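Local atomic coordinates of sensor protein (Bacteroides thetaiotaomicron, PDB entry 2X7X), a protein that binds beta-D-fructose through its periplasmic domain and, as a hybrid two-component sensor, probably relays the signal by histidine phosphorylation to control transcription. Residues D109-A122 and E145-F157. Numbering follows the deposited sequence.
Sequences DNYEIGRSVGNYIA and ERHQGFMAAISKF. With K (potassium ion), chain G; FRU (beta-D-fructofuranose), chain E.
Arg146 grips Asn110 side-on, two nitrogens donating to one oxygen. The bond from Arg146 NH2 to Asn110 OD1 (2.9 Å) lies in the carbonyl plane, whereas that from Arg146 NE to the same oxygen (2.8 Å) is tilted 29° from it. The guanidinium reaches past Asn110 to the sugar, where NH1 and NH2 both donate to FRU O4. Asn110 is thus a second-shell residue: its oxygen fixes the rotation of a fructose-binding arginine, and its ND2 is hydrogen-bonded to Tyr245 OH. A water links ND2 to Glu145 OE1, while Glu145 OE2 forms a salt bridge with Lys96.

Backbone packing dominates farther along. The axes of helices 110-122 and 145-155 approach to 6.3 Å at a crossing angle of -42°, because Gly114, Gly118 and Gly149 each present a bare CA where a CB would point at the other helix; Gly114 CA and Phe150 CA are 4.3 Å apart. CA-H...O contacts run both ways: Gly149 CA to Tyr111 O (3.4 Å) and, in return, Arg115 CA to Gly149 O (3.2 Å). In the periplasmic-binding-protein fold of two alpha/beta lobes, these helices pack side by side on one face of one lobe's mixed sheet.

Aromatic contacts occur at both ends. With CG anti to the backbone N (chi1 -175°), the Tyr111 ring is carried over to lie on Gly149, whose CA sits 3.6 Å from the ring centroid, a knob among Glu145, Gln148, Gly149 and Ala152. The Phe150 ring instead turns its edge to Gly118 CA. At the far end Ala122 CB lies 3.7 Å from the Phe157 centroid, over the face, and the carbonyls of Ile154 and Phe157 bind potassium together with Ile160.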
ATOM      1  N   ASP A 109     -12.282  -3.878  15.544  1.00 30.85           N
ATOM      2  CA  ASP A 109     -12.373  -4.597  16.829  1.00 30.34           C
ATOM      3  C   ASP A 109     -11.122  -4.423  17.696  1.00 29.64           C
ATOM      4  O   ASP A 109     -10.071  -5.018  17.430  1.00 29.74           O
ATOM      5  CB  ASP A 109     -12.678  -6.082  16.632  1.00 30.26           C
ATOM      6  CG  ASP A 109     -13.063  -6.778  17.931  1.00 31.97           C
ATOM      7  OD1 ASP A 109     -13.615  -7.894  17.855  1.00 35.03           O
ATOM      8  OD2 ASP A 109     -12.838  -6.219  19.029  1.00 32.46           O
ATOM      9  N   ASN A 110     -11.252  -3.631  18.751  1.00 28.55           N
ATOM     10  CA  ASN A 110     -10.107  -3.326  19.593  1.00 27.56           C
ATOM     11  C   ASN A 110      -9.647  -4.510  20.419  1.00 27.63           C
ATOM     12  O   ASN A 110      -8.463  -4.616  20.744  1.00 28.06           O
ATOM     13  CB  ASN A 110     -10.357  -2.063  20.436  1.00 27.04           C
ATOM     14  CG  ASN A 110     -10.250  -0.787  19.603  1.00 24.95           C
ATOM     15  OD1 ASN A 110      -9.158  -0.327  19.296  1.00 23.76           O
ATOM     16  ND2 ASN A 110     -11.381  -0.240  19.208  1.00 22.45           N
ATOM     17  N   TYR A 111     -10.573  -5.412  20.739  1.00 27.26           N
ATOM     18  CA  TYR A 111     -10.243  -6.587  21.537  1.00 26.88           C
ATOM     19  C   TYR A 111      -9.332  -7.495  20.714  1.00 26.99           C
ATOM     20  O   TYR A 111      -8.293  -7.956  21.191  1.00 27.09           O
ATOM     21  CB  TYR A 111     -11.512  -7.319  21.951  1.00 26.65           C
ATOM     22  CG  TYR A 111     -11.315  -8.492  22.889  1.00 26.45           C
ATOM     23  CD1 TYR A 111     -11.007  -9.763  22.403  1.00 25.36           C
ATOM     24  CD2 TYR A 111     -11.463  -8.339  24.265  1.00 26.54           C
ATOM     25  CE1 TYR A 111     -10.834 -10.845  23.269  1.00 24.76           C
ATOM     26  CE2 TYR A 111     -11.295  -9.422  25.132  1.00 26.53           C
ATOM     27  CZ  TYR A 111     -10.985 -10.665  24.622  1.00 25.31           C
ATOM     28  OH  TYR A 111     -10.831 -11.727  25.479  1.00 28.24           O
ATOM     29  N   GLU A 112      -9.721  -7.723  19.467  1.00 26.77           N
ATOM     30  CA  GLU A 112      -8.946  -8.539  18.555  1.00 26.68           C
ATOM     31  C   GLU A 112      -7.569  -7.961  18.262  1.00 25.74           C
ATOM     32  O   GLU A 112      -6.606  -8.703  18.094  1.00 25.77           O
ATOM     33  CB  GLU A 112      -9.723  -8.767  17.263  1.00 27.03           C
ATOM     34  CG  GLU A 112     -10.717  -9.913  17.389  1.00 30.85           C
ATOM     35  CD  GLU A 112     -10.061 -11.211  17.866  1.00 35.48           C
ATOM     36  OE1 GLU A 112     -10.652 -11.869  18.752  1.00 36.42           O
ATOM     37  OE2 GLU A 112      -8.947 -11.551  17.371  1.00 38.23           O
ATOM     38  N   ILE A 113      -7.480  -6.637  18.203  1.00 25.01           N
ATOM     39  CA  ILE A 113      -6.183  -5.965  18.061  1.00 24.09           C
ATOM     40  C   ILE A 113      -5.278  -6.264  19.262  1.00 23.51           C
ATOM     41  O   ILE A 113      -4.117  -6.607  19.085  1.00 23.10           O
ATOM     42  CB  ILE A 113      -6.334  -4.451  17.792  1.00 23.74           C
ATOM     43  CG1 ILE A 113      -6.899  -4.251  16.400  1.00 22.85           C
ATOM     44  CG2 ILE A 113      -4.999  -3.750  17.882  1.00 23.04           C
ATOM     45  CD1 ILE A 113      -7.418  -2.880  16.140  1.00 24.00           C
ATOM     46  N   GLY A 114      -5.834  -6.182  20.465  1.00 23.15           N
ATOM     47  CA  GLY A 114      -5.092  -6.490  21.672  1.00 23.47           C
ATOM     48  C   GLY A 114      -4.595  -7.915  21.607  1.00 23.92           C
ATOM     49  O   GLY A 114      -3.408  -8.198  21.852  1.00 24.09           O
ATOM     50  N   ARG A 115      -5.510  -8.811  21.253  1.00 24.05           N
ATOM     51  CA  ARG A 115      -5.208 -10.221  21.103  1.00 24.07           C
ATOM     52  C   ARG A 115      -4.046 -10.407  20.148  1.00 23.63           C
ATOM     53  O   ARG A 115      -3.059 -11.055  20.498  1.00 23.81           O
ATOM     54  CB  ARG A 115      -6.433 -10.933  20.588  1.00 24.73           C
ATOM     55  CG  ARG A 115      -6.455 -12.411  20.833  1.00 28.09           C
ATOM     56  CD  ARG A 115      -7.253 -13.085  19.714  1.00 34.52           C
ATOM     57  NE  ARG A 115      -7.669 -14.419  20.098  1.00 39.88           N
ATOM     58  CZ  ARG A 115      -8.531 -14.666  21.079  1.00 42.44           C
ATOM     59  NH1 ARG A 115      -8.869 -15.921  21.372  1.00 42.67           N
ATOM     60  NH2 ARG A 115      -9.061 -13.649  21.759  1.00 43.94           N
ATOM     61  N   SER A 116      -4.151  -9.811  18.957  1.00 22.81           N
ATOM     62  CA  SER A 116      -3.066  -9.800  17.980  1.00 21.82           C
ATOM     63  C   SER A 116      -1.741  -9.258  18.531  1.00 21.93           C
ATOM     64  O   SER A 116      -0.668  -9.778  18.198  1.00 22.58           O
ATOM     65  CB  SER A 116      -3.451  -8.956  16.783  1.00 21.69           C
ATOM     66  OG  SER A 116      -4.486  -9.544  16.063  1.00 20.96           O
ATOM     67  N   VAL A 117      -1.807  -8.199  19.336  1.00 20.96           N
ATOM     68  CA  VAL A 117      -0.613  -7.619  19.913  1.00 20.12           C
ATOM     69  C   VAL A 117       0.027  -8.616  20.863  1.00 20.56           C
ATOM     70  O   VAL A 117       1.226  -8.836  20.814  1.00 21.14           O
ATOM     71  CB  VAL A 117      -0.917  -6.313  20.651  1.00 19.70           C
ATOM     72  CG1 VAL A 117       0.188  -5.981  21.629  1.00 19.05           C
ATOM     73  CG2 VAL A 117      -1.085  -5.210  19.677  1.00 19.12           C
ATOM     74  N   GLY A 118      -0.771  -9.216  21.741  1.00 20.96           N
ATOM     75  CA  GLY A 118      -0.257 -10.235  22.652  1.00 20.82           C
ATOM     76  C   GLY A 118       0.356 -11.418  21.919  1.00 21.10           C
ATOM     77  O   GLY A 118       1.421 -11.900  22.318  1.00 20.82           O
ATOM     78  N   ASN A 119      -0.298 -11.881  20.844  1.00 20.82           N
ATOM     79  CA  ASN A 119       0.238 -13.014  20.096  1.00 21.30           C
ATOM     80  C   ASN A 119       1.556 -12.661  19.410  1.00 21.47           C
ATOM     81  O   ASN A 119       2.484 -13.460  19.415  1.00 21.91           O
ATOM     82  CB  ASN A 119      -0.765 -13.607  19.089  1.00 21.07           C
ATOM     83  CG  ASN A 119      -1.871 -14.463  19.755  1.00 21.27           C
ATOM     84  OD1 ASN A 119      -1.707 -15.003  20.854  1.00 20.40           O
ATOM     85  ND2 ASN A 119      -3.013 -14.558  19.079  1.00 20.29           N
ATOM     86  N   TYR A 120       1.636 -11.465  18.838  1.00 21.32           N
ATOM     87  CA  TYR A 120       2.833 -11.044  18.152  1.00 21.45           C
ATOM     88  C   TYR A 120       4.034 -10.939  19.111  1.00 21.79           C
ATOM     89  O   TYR A 120       5.132 -11.383  18.779  1.00 21.97           O
ATOM     90  CB  TYR A 120       2.595  -9.733  17.397  1.00 21.80           C
ATOM     91  CG  TYR A 120       3.852  -9.200  16.769  1.00 22.71           C
ATOM     92  CD1 TYR A 120       4.156  -9.468  15.439  1.00 22.40           C
ATOM     93  CD2 TYR A 120       4.763  -8.451  17.527  1.00 22.32           C
ATOM     94  CE1 TYR A 120       5.337  -8.989  14.874  1.00 24.14           C
ATOM     95  CE2 TYR A 120       5.930  -7.976  16.977  1.00 23.04           C
ATOM     96  CZ  TYR A 120       6.216  -8.243  15.654  1.00 24.93           C
ATOM     97  OH  TYR A 120       7.392  -7.763  15.121  1.00 26.73           O
ATOM     98  N   ILE A 121       3.823 -10.367  20.292  1.00 21.62           N
ATOM     99  CA  ILE A 121       4.869 -10.284  21.286  1.00 22.15           C
ATOM    100  C   ILE A 121       5.300 -11.672  21.802  1.00 23.26           C
ATOM    101  O   ILE A 121       6.504 -11.946  21.955  1.00 23.68           O
ATOM    102  CB  ILE A 121       4.454  -9.370  22.456  1.00 22.19           C
ATOM    103  CG1 ILE A 121       4.215  -7.929  21.964  1.00 21.42           C
ATOM    104  CG2 ILE A 121       5.515  -9.390  23.552  1.00 21.77           C
ATOM    105  CD1 ILE A 121       3.578  -6.988  22.985  1.00 16.63           C
ATOM    106  N   ALA A 122       4.328 -12.544  22.074  1.00 23.93           N
ATOM    107  CA  ALA A 122       4.617 -13.883  22.607  1.00 24.25           C
ATOM    108  C   ALA A 122       5.448 -14.689  21.625  1.00 24.57           C
ATOM    109  O   ALA A 122       6.350 -15.427  22.024  1.00 24.95           O
ATOM    110  CB  ALA A 122       3.328 -14.628  22.964  1.00 24.22           C
ATOM    111  N   GLU A 145     -10.518  -2.539  25.835  1.00 23.29           N
ATOM    112  CA  GLU A 145     -10.444  -3.715  24.986  1.00 22.84           C
ATOM    113  C   GLU A 145      -9.004  -4.030  24.583  1.00 22.92           C
ATOM    114  O   GLU A 145      -8.576  -5.185  24.694  1.00 23.79           O
ATOM    115  CB  GLU A 145     -11.368  -3.578  23.782  1.00 22.62           C
ATOM    116  CG  GLU A 145     -12.823  -3.721  24.148  1.00 24.30           C
ATOM    117  CD  GLU A 145     -13.784  -3.172  23.104  1.00 27.85           C
ATOM    118  OE1 GLU A 145     -13.477  -3.223  21.883  1.00 27.46           O
ATOM    119  OE2 GLU A 145     -14.869  -2.687  23.521  1.00 29.99           O
ATOM    120  N   ARG A 146      -8.236  -3.029  24.161  1.00 21.93           N
ATOM    121  CA  ARG A 146      -6.814  -3.257  23.905  1.00 21.03           C
ATOM    122  C   ARG A 146      -6.116  -3.973  25.065  1.00 20.98           C
ATOM    123  O   ARG A 146      -5.185  -4.747  24.852  1.00 20.59           O
ATOM    124  CB  ARG A 146      -6.093  -1.967  23.515  1.00 20.48           C
ATOM    125  CG  ARG A 146      -6.330  -1.607  22.059  1.00 19.42           C
ATOM    126  CD  ARG A 146      -6.047  -0.149  21.751  1.00 16.81           C
ATOM    127  NE  ARG A 146      -6.702   0.249  20.512  1.00 14.98           N
ATOM    128  CZ  ARG A 146      -6.452   1.371  19.830  1.00 15.24           C
ATOM    129  NH1 ARG A 146      -5.522   2.231  20.249  1.00 12.06           N
ATOM    130  NH2 ARG A 146      -7.160   1.639  18.725  1.00 12.57           N
ATOM    131  N   HIS A 147      -6.582  -3.747  26.285  1.00 21.40           N
ATOM    132  CA  HIS A 147      -5.987  -4.433  27.430  1.00 22.34           C
ATOM    133  C   HIS A 147      -6.543  -5.841  27.598  1.00 22.89           C
ATOM    134  O   HIS A 147      -5.777  -6.781  27.802  1.00 23.25           O
ATOM    135  CB  HIS A 147      -6.136  -3.616  28.709  1.00 22.12           C
ATOM    136  CG  HIS A 147      -5.712  -4.341  29.947  1.00 22.53           C
ATOM    137  ND1 HIS A 147      -4.391  -4.484  30.312  1.00 21.48           N
ATOM    138  CD2 HIS A 147      -6.439  -4.952  30.915  1.00 21.57           C
ATOM    139  CE1 HIS A 147      -4.322  -5.159  31.446  1.00 21.67           C
ATOM    140  NE2 HIS A 147      -5.551  -5.455  31.831  1.00 21.18           N
ATOM    141  N   GLN A 148      -7.861  -5.986  27.476  1.00 23.74           N
ATOM    142  CA  GLN A 148      -8.532  -7.269  27.714  1.00 24.78           C
ATOM    143  C   GLN A 148      -8.048  -8.335  26.727  1.00 24.77           C
ATOM    144  O   GLN A 148      -7.746  -9.471  27.118  1.00 25.00           O
ATOM    145  CB  GLN A 148     -10.049  -7.121  27.601  1.00 24.78           C
ATOM    146  CG  GLN A 148     -10.728  -6.447  28.764  1.00 28.05           C
ATOM    147  CD  GLN A 148     -12.105  -5.846  28.395  1.00 34.07           C
ATOM    148  OE1 GLN A 148     -12.598  -4.947  29.081  1.00 36.41           O
ATOM    149  NE2 GLN A 148     -12.723  -6.337  27.306  1.00 36.25           N
ATOM    150  N   GLY A 149      -7.977  -7.947  25.452  1.00 24.47           N
ATOM    151  CA  GLY A 149      -7.626  -8.848  24.362  1.00 23.99           C
ATOM    152  C   GLY A 149      -6.195  -9.280  24.510  1.00 23.68           C
ATOM    153  O   GLY A 149      -5.853 -10.430  24.261  1.00 23.70           O
ATOM    154  N   PHE A 150      -5.363  -8.352  24.947  1.00 23.42           N
ATOM    155  CA  PHE A 150      -3.963  -8.630  25.173  1.00 23.34           C
ATOM    156  C   PHE A 150      -3.765  -9.584  26.346  1.00 23.58           C
ATOM    157  O   PHE A 150      -2.897 -10.453  26.287  1.00 23.10           O
ATOM    158  CB  PHE A 150      -3.231  -7.317  25.417  1.00 23.48           C
ATOM    159  CG  PHE A 150      -1.901  -7.471  26.068  1.00 21.71           C
ATOM    160  CD1 PHE A 150      -0.817  -7.946  25.349  1.00 20.56           C
ATOM    161  CD2 PHE A 150      -1.732  -7.122  27.395  1.00 19.70           C
ATOM    162  CE1 PHE A 150       0.415  -8.069  25.942  1.00 21.41           C
ATOM    163  CE2 PHE A 150      -0.501  -7.257  28.008  1.00 20.74           C
ATOM    164  CZ  PHE A 150       0.576  -7.728  27.284  1.00 21.49           C
ATOM    165  N   MET A 151      -4.552  -9.401  27.409  1.00 23.83           N
ATOM    166  CA  MET A 151      -4.511 -10.318  28.551  1.00 24.65           C
ATOM    167  C   MET A 151      -5.018 -11.706  28.162  1.00 24.75           C
ATOM    168  O   MET A 151      -4.484 -12.723  28.627  1.00 24.73           O
ATOM    169  CB  MET A 151      -5.299  -9.788  29.751  1.00 24.62           C
ATOM    170  CG  MET A 151      -4.676  -8.556  30.431  1.00 25.65           C
ATOM    171  SD  MET A 151      -2.903  -8.670  30.815  1.00 27.82           S
ATOM    172  CE  MET A 151      -2.915  -9.330  32.480  1.00 24.50           C
ATOM    173  N   ALA A 152      -6.018 -11.752  27.285  1.00 24.47           N
ATOM    174  CA  ALA A 152      -6.572 -13.037  26.866  1.00 24.84           C
ATOM    175  C   ALA A 152      -5.510 -13.864  26.138  1.00 24.96           C
ATOM    176  O   ALA A 152      -5.343 -15.055  26.408  1.00 24.90           O
ATOM    177  CB  ALA A 152      -7.818 -12.845  25.996  1.00 24.21           C
ATOM    178  N   ALA A 153      -4.792 -13.207  25.230  1.00 25.17           N
ATOM    179  CA  ALA A 153      -3.751 -13.834  24.436  1.00 25.37           C
ATOM    180  C   ALA A 153      -2.612 -14.344  25.295  1.00 25.47           C
ATOM    181  O   ALA A 153      -2.215 -15.497  25.164  1.00 25.88           O
ATOM    182  CB  ALA A 153      -3.217 -12.861  23.381  1.00 25.25           C
ATOM    183  N   ILE A 154      -2.091 -13.507  26.177  1.00 25.58           N
ATOM    184  CA  ILE A 154      -0.882 -13.888  26.899  1.00 26.09           C
ATOM    185  C   ILE A 154      -1.143 -14.809  28.087  1.00 27.28           C
ATOM    186  O   ILE A 154      -0.194 -15.272  28.739  1.00 27.62           O
ATOM    187  CB  ILE A 154      -0.009 -12.676  27.309  1.00 25.54           C
ATOM    188  CG1 ILE A 154      -0.680 -11.884  28.426  1.00 25.39           C
ATOM    189  CG2 ILE A 154       0.321 -11.812  26.095  1.00 23.02           C
ATOM    190  CD1 ILE A 154       0.300 -11.172  29.341  1.00 24.36           C
ATOM    191  N   SER A 155      -2.416 -15.088  28.367  1.00 28.47           N
ATOM    192  CA  SER A 155      -2.774 -16.065  29.404  1.00 29.54           C
ATOM    193  C   SER A 155      -2.367 -17.459  28.961  1.00 30.08           C
ATOM    194  O   SER A 155      -2.024 -18.295  29.789  1.00 30.40           O
ATOM    195  CB  SER A 155      -4.267 -16.026  29.743  1.00 29.48           C
ATOM    196  OG  SER A 155      -5.045 -16.221  28.576  1.00 29.59           O
ATOM    197  N   LYS A 156      -2.393 -17.695  27.650  1.00 30.66           N
ATOM    198  CA  LYS A 156      -1.933 -18.967  27.071  1.00 31.31           C
ATOM    199  C   LYS A 156      -0.408 -19.184  27.107  1.00 30.98           C
ATOM    200  O   LYS A 156       0.066 -20.195  26.604  1.00 31.31           O
ATOM    201  CB  LYS A 156      -2.458 -19.147  25.630  1.00 31.53           C
ATOM    202  CG  LYS A 156      -3.986 -19.208  25.517  1.00 33.80           C
ATOM    203  CD  LYS A 156      -4.589 -20.326  26.407  1.00 38.79           C
ATOM    204  CE  LYS A 156      -5.995 -19.984  26.951  1.00 40.47           C
ATOM    205  NZ  LYS A 156      -7.004 -19.832  25.843  1.00 42.05           N
ATOM    206  N   PHE A 157       0.354 -18.254  27.687  1.00 30.52           N
ATOM    207  CA  PHE A 157       1.816 -18.393  27.772  1.00 30.21           C
ATOM    208  C   PHE A 157       2.247 -18.101  29.183  1.00 30.74           C
ATOM    209  O   PHE A 157       2.339 -16.930  29.579  1.00 31.19           O
ATOM    210  CB  PHE A 157       2.542 -17.436  26.820  1.00 29.57           C
ATOM    211  CG  PHE A 157       2.206 -17.644  25.368  1.00 29.21           C
ATOM    212  CD1 PHE A 157       1.065 -17.046  24.803  1.00 27.22           C
ATOM    213  CD2 PHE A 157       3.028 -18.427  24.557  1.00 27.68           C
ATOM    214  CE1 PHE A 157       0.746 -17.232  23.458  1.00 26.65           C
ATOM    215  CE2 PHE A 157       2.727 -18.615  23.197  1.00 26.92           C
ATOM    216  CZ  PHE A 157       1.578 -18.017  22.647  1.00 27.00           C
TER
HETATM  217  K     K G1337       0.913 -15.195  31.207  1.00 42.46           K
HETATM  218  C1  FRU E1335      -6.789   9.048  17.881  1.00 24.07           C
HETATM  219  C2  FRU E1335      -6.457   7.949  18.874  1.00 22.70           C
HETATM  220  C3  FRU E1335      -5.640   6.827  18.239  1.00 21.51           C
HETATM  221  C4  FRU E1335      -6.224   5.594  18.900  1.00 21.98           C
HETATM  222  C5  FRU E1335      -7.700   5.963  18.950  1.00 22.73           C
HETATM  223  C6  FRU E1335      -8.522   5.222  20.003  1.00 23.46           C
HETATM  224  O1  FRU E1335      -7.226  10.211  18.580  1.00 24.20           O
HETATM  225  O2  FRU E1335      -5.792   8.539  19.997  1.00 22.07           O
HETATM  226  O3  FRU E1335      -4.227   6.982  18.436  1.00 19.62           O
HETATM  227  O4  FRU E1335      -5.963   4.393  18.165  1.00 21.48           O
HETATM  228  O5  FRU E1335      -7.673   7.349  19.302  1.00 23.02           O
HETATM  229  O6  FRU E1335      -9.913   5.570  19.859  1.00 24.64           O
HETATM  230  O   HOH W   1     -14.039  -1.882  19.846  1.00 26.66           O
HETATM  231  O   HOH W   2      -2.631 -16.910  22.796  1.00 19.31           O
HETATM  232  O   HOH W   3      -0.590 -13.201  32.184  1.00 12.85           O
HETATM  233  O   HOH W   4      -0.441 -17.822  31.500  1.00 31.53           O